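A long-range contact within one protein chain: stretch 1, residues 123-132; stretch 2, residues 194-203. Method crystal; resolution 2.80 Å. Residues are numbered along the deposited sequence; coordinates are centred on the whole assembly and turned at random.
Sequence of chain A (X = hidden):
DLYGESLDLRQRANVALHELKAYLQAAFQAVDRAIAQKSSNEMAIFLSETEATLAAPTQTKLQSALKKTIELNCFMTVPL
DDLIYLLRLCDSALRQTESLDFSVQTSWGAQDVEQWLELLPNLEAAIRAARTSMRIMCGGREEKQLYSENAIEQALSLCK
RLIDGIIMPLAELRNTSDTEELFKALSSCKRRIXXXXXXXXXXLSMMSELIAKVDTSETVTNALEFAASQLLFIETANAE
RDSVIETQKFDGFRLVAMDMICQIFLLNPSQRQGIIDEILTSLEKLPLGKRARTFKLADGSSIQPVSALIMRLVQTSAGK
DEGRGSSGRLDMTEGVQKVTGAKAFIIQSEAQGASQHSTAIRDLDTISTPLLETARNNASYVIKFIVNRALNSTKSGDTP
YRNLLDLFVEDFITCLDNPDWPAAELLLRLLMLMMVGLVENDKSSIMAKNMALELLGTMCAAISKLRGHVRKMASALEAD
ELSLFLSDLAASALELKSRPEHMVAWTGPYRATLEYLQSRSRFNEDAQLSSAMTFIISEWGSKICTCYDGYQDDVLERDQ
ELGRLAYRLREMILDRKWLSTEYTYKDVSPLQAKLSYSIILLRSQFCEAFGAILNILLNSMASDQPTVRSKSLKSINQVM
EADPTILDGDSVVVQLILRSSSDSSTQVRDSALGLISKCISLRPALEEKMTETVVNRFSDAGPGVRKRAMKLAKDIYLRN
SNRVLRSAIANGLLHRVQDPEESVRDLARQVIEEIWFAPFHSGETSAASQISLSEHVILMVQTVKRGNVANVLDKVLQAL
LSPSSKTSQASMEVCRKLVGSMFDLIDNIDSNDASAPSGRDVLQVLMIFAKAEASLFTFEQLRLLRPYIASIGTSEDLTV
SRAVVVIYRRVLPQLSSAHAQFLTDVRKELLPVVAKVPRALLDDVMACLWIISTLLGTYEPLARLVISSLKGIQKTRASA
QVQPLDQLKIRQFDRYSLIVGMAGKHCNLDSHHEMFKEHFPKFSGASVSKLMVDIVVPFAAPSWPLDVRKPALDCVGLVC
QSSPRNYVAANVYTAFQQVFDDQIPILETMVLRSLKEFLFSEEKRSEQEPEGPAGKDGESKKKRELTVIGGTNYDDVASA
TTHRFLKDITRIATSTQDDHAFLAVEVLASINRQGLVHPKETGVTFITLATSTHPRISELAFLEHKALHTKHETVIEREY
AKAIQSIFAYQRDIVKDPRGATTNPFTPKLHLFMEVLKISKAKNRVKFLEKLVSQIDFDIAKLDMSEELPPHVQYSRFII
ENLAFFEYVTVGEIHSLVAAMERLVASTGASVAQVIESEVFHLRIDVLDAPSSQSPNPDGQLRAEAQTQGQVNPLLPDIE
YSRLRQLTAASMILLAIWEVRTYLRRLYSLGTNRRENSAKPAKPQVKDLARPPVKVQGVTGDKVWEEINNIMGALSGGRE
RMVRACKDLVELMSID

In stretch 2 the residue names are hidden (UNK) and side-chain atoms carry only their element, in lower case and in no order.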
# COMPACT_ATOMS: atom_id res chain seq x y z
N LEU A 123 39.95 -10.99 -53.71
CA LEU A 123 38.77 -10.55 -52.96
C LEU A 123 38.95 -9.12 -52.46
O LEU A 123 38.12 -8.24 -52.73
CB LEU A 123 38.51 -11.50 -51.80
CG LEU A 123 37.43 -11.08 -50.80
CD1 LEU A 123 36.11 -10.83 -51.51
CD2 LEU A 123 37.27 -12.13 -49.72
N GLU A 124 40.03 -8.87 -51.72
CA GLU A 124 40.31 -7.52 -51.22
C GLU A 124 40.43 -6.53 -52.37
O GLU A 124 39.87 -5.42 -52.31
CB GLU A 124 41.59 -7.53 -50.39
CG GLU A 124 41.41 -8.11 -49.00
CD GLU A 124 42.68 -8.05 -48.17
OE1 GLU A 124 43.49 -9.00 -48.24
OE2 GLU A 124 42.87 -7.05 -47.45
N ALA A 125 41.15 -6.90 -53.43
CA ALA A 125 41.26 -6.04 -54.59
C ALA A 125 39.89 -5.63 -55.10
O ALA A 125 39.68 -4.49 -55.53
CB ALA A 125 42.06 -6.74 -55.69
N ALA A 126 38.92 -6.55 -55.06
CA ALA A 126 37.57 -6.24 -55.52
C ALA A 126 36.84 -5.34 -54.53
O ALA A 126 36.17 -4.38 -54.93
CB ALA A 126 36.78 -7.53 -55.74
N ILE A 127 36.97 -5.62 -53.23
CA ILE A 127 36.32 -4.79 -52.21
C ILE A 127 36.75 -3.33 -52.38
O ILE A 127 35.92 -2.43 -52.55
CB ILE A 127 36.66 -5.31 -50.80
CG1 ILE A 127 36.07 -6.71 -50.60
CG2 ILE A 127 36.15 -4.36 -49.72
CD1 ILE A 127 36.54 -7.41 -49.35
N ARG A 128 38.06 -3.09 -52.35
CA ARG A 128 38.54 -1.72 -52.43
C ARG A 128 38.41 -1.14 -53.83
O ARG A 128 38.37 0.08 -53.98
CB ARG A 128 39.98 -1.66 -51.93
CG ARG A 128 40.06 -1.84 -50.42
CD ARG A 128 41.38 -1.39 -49.85
NE ARG A 128 41.32 -1.28 -48.39
CZ ARG A 128 40.91 -0.20 -47.73
NH1 ARG A 128 40.52 0.89 -48.38
NH2 ARG A 128 40.89 -0.21 -46.40
N ALA A 129 38.32 -1.99 -54.86
CA ALA A 129 37.95 -1.51 -56.18
C ALA A 129 36.55 -0.90 -56.16
O ALA A 129 36.33 0.20 -56.67
CB ALA A 129 38.03 -2.64 -57.20
N ALA A 130 35.60 -1.61 -55.56
CA ALA A 130 34.25 -1.07 -55.39
C ALA A 130 34.29 0.24 -54.63
O ALA A 130 33.66 1.23 -55.04
CB ALA A 130 33.36 -2.08 -54.66
N ARG A 131 35.03 0.28 -53.52
CA ARG A 131 35.14 1.52 -52.76
C ARG A 131 35.62 2.67 -53.64
O ARG A 131 35.07 3.78 -53.61
CB ARG A 131 36.07 1.33 -51.56
CG ARG A 131 36.16 2.56 -50.68
CD ARG A 131 36.75 2.24 -49.32
NE ARG A 131 36.43 3.28 -48.35
CZ ARG A 131 37.22 4.31 -48.05
NH1 ARG A 131 38.40 4.47 -48.64
NH2 ARG A 131 36.82 5.20 -47.14
N THR A 132 36.66 2.42 -54.45
CA THR A 132 37.16 3.45 -55.35
C THR A 132 36.07 3.91 -56.32
O THR A 132 35.88 5.11 -56.53
CB THR A 132 38.38 2.93 -56.12
OG1 THR A 132 39.45 2.69 -55.20
CG2 THR A 132 38.84 3.94 -57.17
N UNK A 194 42.34 -9.46 -40.48
CA UNK A 194 42.01 -8.09 -40.11
C UNK A 194 41.93 -7.14 -41.30
O UNK A 194 40.92 -6.43 -41.43
c UNK A 194 43.63 -7.01 -36.72
c UNK A 194 42.09 -8.93 -37.19
c UNK A 194 42.54 -7.55 -37.64
c UNK A 194 43.03 -7.58 -39.08
N UNK A 195 42.93 -7.06 -42.18
CA UNK A 195 42.81 -6.15 -43.33
C UNK A 195 41.55 -6.38 -44.14
O UNK A 195 40.95 -5.42 -44.64
c UNK A 195 44.08 -6.46 -44.14
c UNK A 195 45.05 -6.96 -43.14
c UNK A 195 44.24 -7.73 -42.14
N UNK A 196 41.12 -7.64 -44.29
CA UNK A 196 39.87 -7.92 -44.98
C UNK A 196 38.70 -7.26 -44.27
O UNK A 196 37.84 -6.63 -44.91
c UNK A 196 38.41 -9.93 -45.77
c UNK A 196 39.68 -9.44 -45.07
c UNK A 196 38.44 -9.58 -47.25
c UNK A 196 38.27 -11.42 -45.57
N UNK A 197 38.63 -7.40 -42.95
CA UNK A 197 37.57 -6.76 -42.18
C UNK A 197 37.59 -5.25 -42.38
O UNK A 197 36.55 -4.63 -42.60
c UNK A 197 37.64 -8.59 -40.39
c UNK A 197 35.69 -10.34 -39.52
s UNK A 197 36.10 -9.34 -40.95
c UNK A 197 37.72 -7.11 -40.69
N UNK A 198 38.77 -4.64 -42.29
CA UNK A 198 38.87 -3.20 -42.51
C UNK A 198 38.34 -2.83 -43.89
O UNK A 198 37.59 -1.86 -44.04
c UNK A 198 40.46 -1.24 -42.64
o UNK A 198 40.77 -3.01 -41.02
c UNK A 198 40.32 -2.74 -42.36
N UNK A 199 38.71 -3.60 -44.92
CA UNK A 199 38.20 -3.34 -46.26
C UNK A 199 36.68 -3.37 -46.27
O UNK A 199 36.03 -2.49 -46.85
o UNK A 199 40.84 -5.02 -48.21
c UNK A 199 40.27 -4.31 -47.35
c UNK A 199 38.76 -4.37 -47.24
o UNK A 199 40.90 -3.55 -46.57
N UNK A 200 36.08 -4.38 -45.63
CA UNK A 200 34.63 -4.48 -45.58
C UNK A 200 34.01 -3.26 -44.91
O UNK A 200 33.08 -2.64 -45.44
c UNK A 200 34.21 -5.76 -44.86
N UNK A 201 34.52 -2.89 -43.73
CA UNK A 201 34.02 -1.69 -43.05
C UNK A 201 34.07 -0.48 -43.98
O UNK A 201 33.07 0.21 -44.17
c UNK A 201 35.32 -1.94 -39.38
o UNK A 201 35.83 -0.82 -39.30
n UNK A 201 35.34 -2.80 -38.36
c UNK A 201 34.84 -1.41 -41.79
c UNK A 201 34.65 -2.40 -40.66
N UNK A 202 35.24 -0.23 -44.57
CA UNK A 202 35.41 0.93 -45.43
C UNK A 202 34.43 0.92 -46.59
O UNK A 202 33.94 1.98 -47.01
c UNK A 202 37.89 1.13 -44.83
n UNK A 202 40.39 2.39 -43.78
c UNK A 202 37.92 2.54 -44.25
c UNK A 202 39.03 2.69 -43.21
c UNK A 202 36.85 0.99 -45.93
N UNK A 203 34.14 -0.26 -47.14
CA UNK A 203 33.17 -0.34 -48.23
C UNK A 203 31.77 -0.01 -47.75
O UNK A 203 31.07 0.81 -48.37
c UNK A 203 32.29 -3.35 -50.55
c UNK A 203 32.43 -0.92 -51.13
c UNK A 203 33.21 -1.73 -48.87
c UNK A 203 32.20 -1.93 -50.01

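Position 194 has four side-chain carbons, forked at the second. The CA-to-CB bond points away from stretch 1, and the side chain does not touch it. The fork after one methylene makes it Leu194.

Position 195 has three carbons closing a ring onto the backbone N. Its CB lies 3.6 Å from Glu124 OE2. The closed ring means Pro195. With no hydrogen on its N, the residue cannot bond to the turn before, and the helix is kinked here.

Position 196 again has four carbons, forked at the second. One terminal carbon lies 3.6 Å from Ile127 CD1 and 3.7 Å from Leu123 CD2. This is Leu196, and that carbon is CD1.

Position 197 is an unbranched chain of two carbons, a sulfur and a carbon. Its CA-to-CB bond points away, and the side chain makes no contact with stretch 1. The sulfur within the chain identifies Met197.

Position 198 has one carbon carrying an oxygen and a carbon. The terminal carbon is 3.9 Å from Arg128 NH2. The branch at CB gives Thr198. Its OG1 makes a weak hydrogen bond to Leu194 O, at 3.4 Å.

Position 199 has two carbons, the second carrying two oxygens. One oxygen is 2.9 Å from Arg128 NE; the other is 3.0 Å from Glu124 OE2. The short carboxylate is Asp199. Its OD1 forms a salt bridge with Arg128 NE, whose hydrogen bond is weak. OD2 and Glu124 OE2 are two acceptors and do not hydrogen-bond.

Position 200 has a single carbon, directed away from stretch 1. It is Ala200.

Position 201 has three carbons, the third carrying one oxygen and one nitrogen. It does not reach stretch 1. The amide end gives Gln201.

Position 202 has four carbons in a row ending in nitrogen. Its CB is 3.4 Å from Arg131 NE. This is Lys202. Its CD lies over one face of the Arg131 guanidinium, and its backbone O accepts a weak hydrogen bond from Arg131 NE, at 3.1 Å. Its NZ is 3.7 Å from Arg128 NH2, a pair of like charges.

Position 203 has four carbons, forked at the second. One terminal carbon is 3.8 Å from Ala130 CB. It is Leu203, and that carbon is CD1.

The two helices run in nearly the same direction, crossing at 22° with axes 9.1 Å apart at closest approach. Ile127 is the knob, set among Leu196, Asp199, Ala200 and Leu203. Apolar contacts combine with the Arg128–Asp199 salt bridge and the Arg131 bond to the backbone of Lys202. Together the two stretches bury 630 Å².

Stretch 2 (194-203) LPLMTDAQKL
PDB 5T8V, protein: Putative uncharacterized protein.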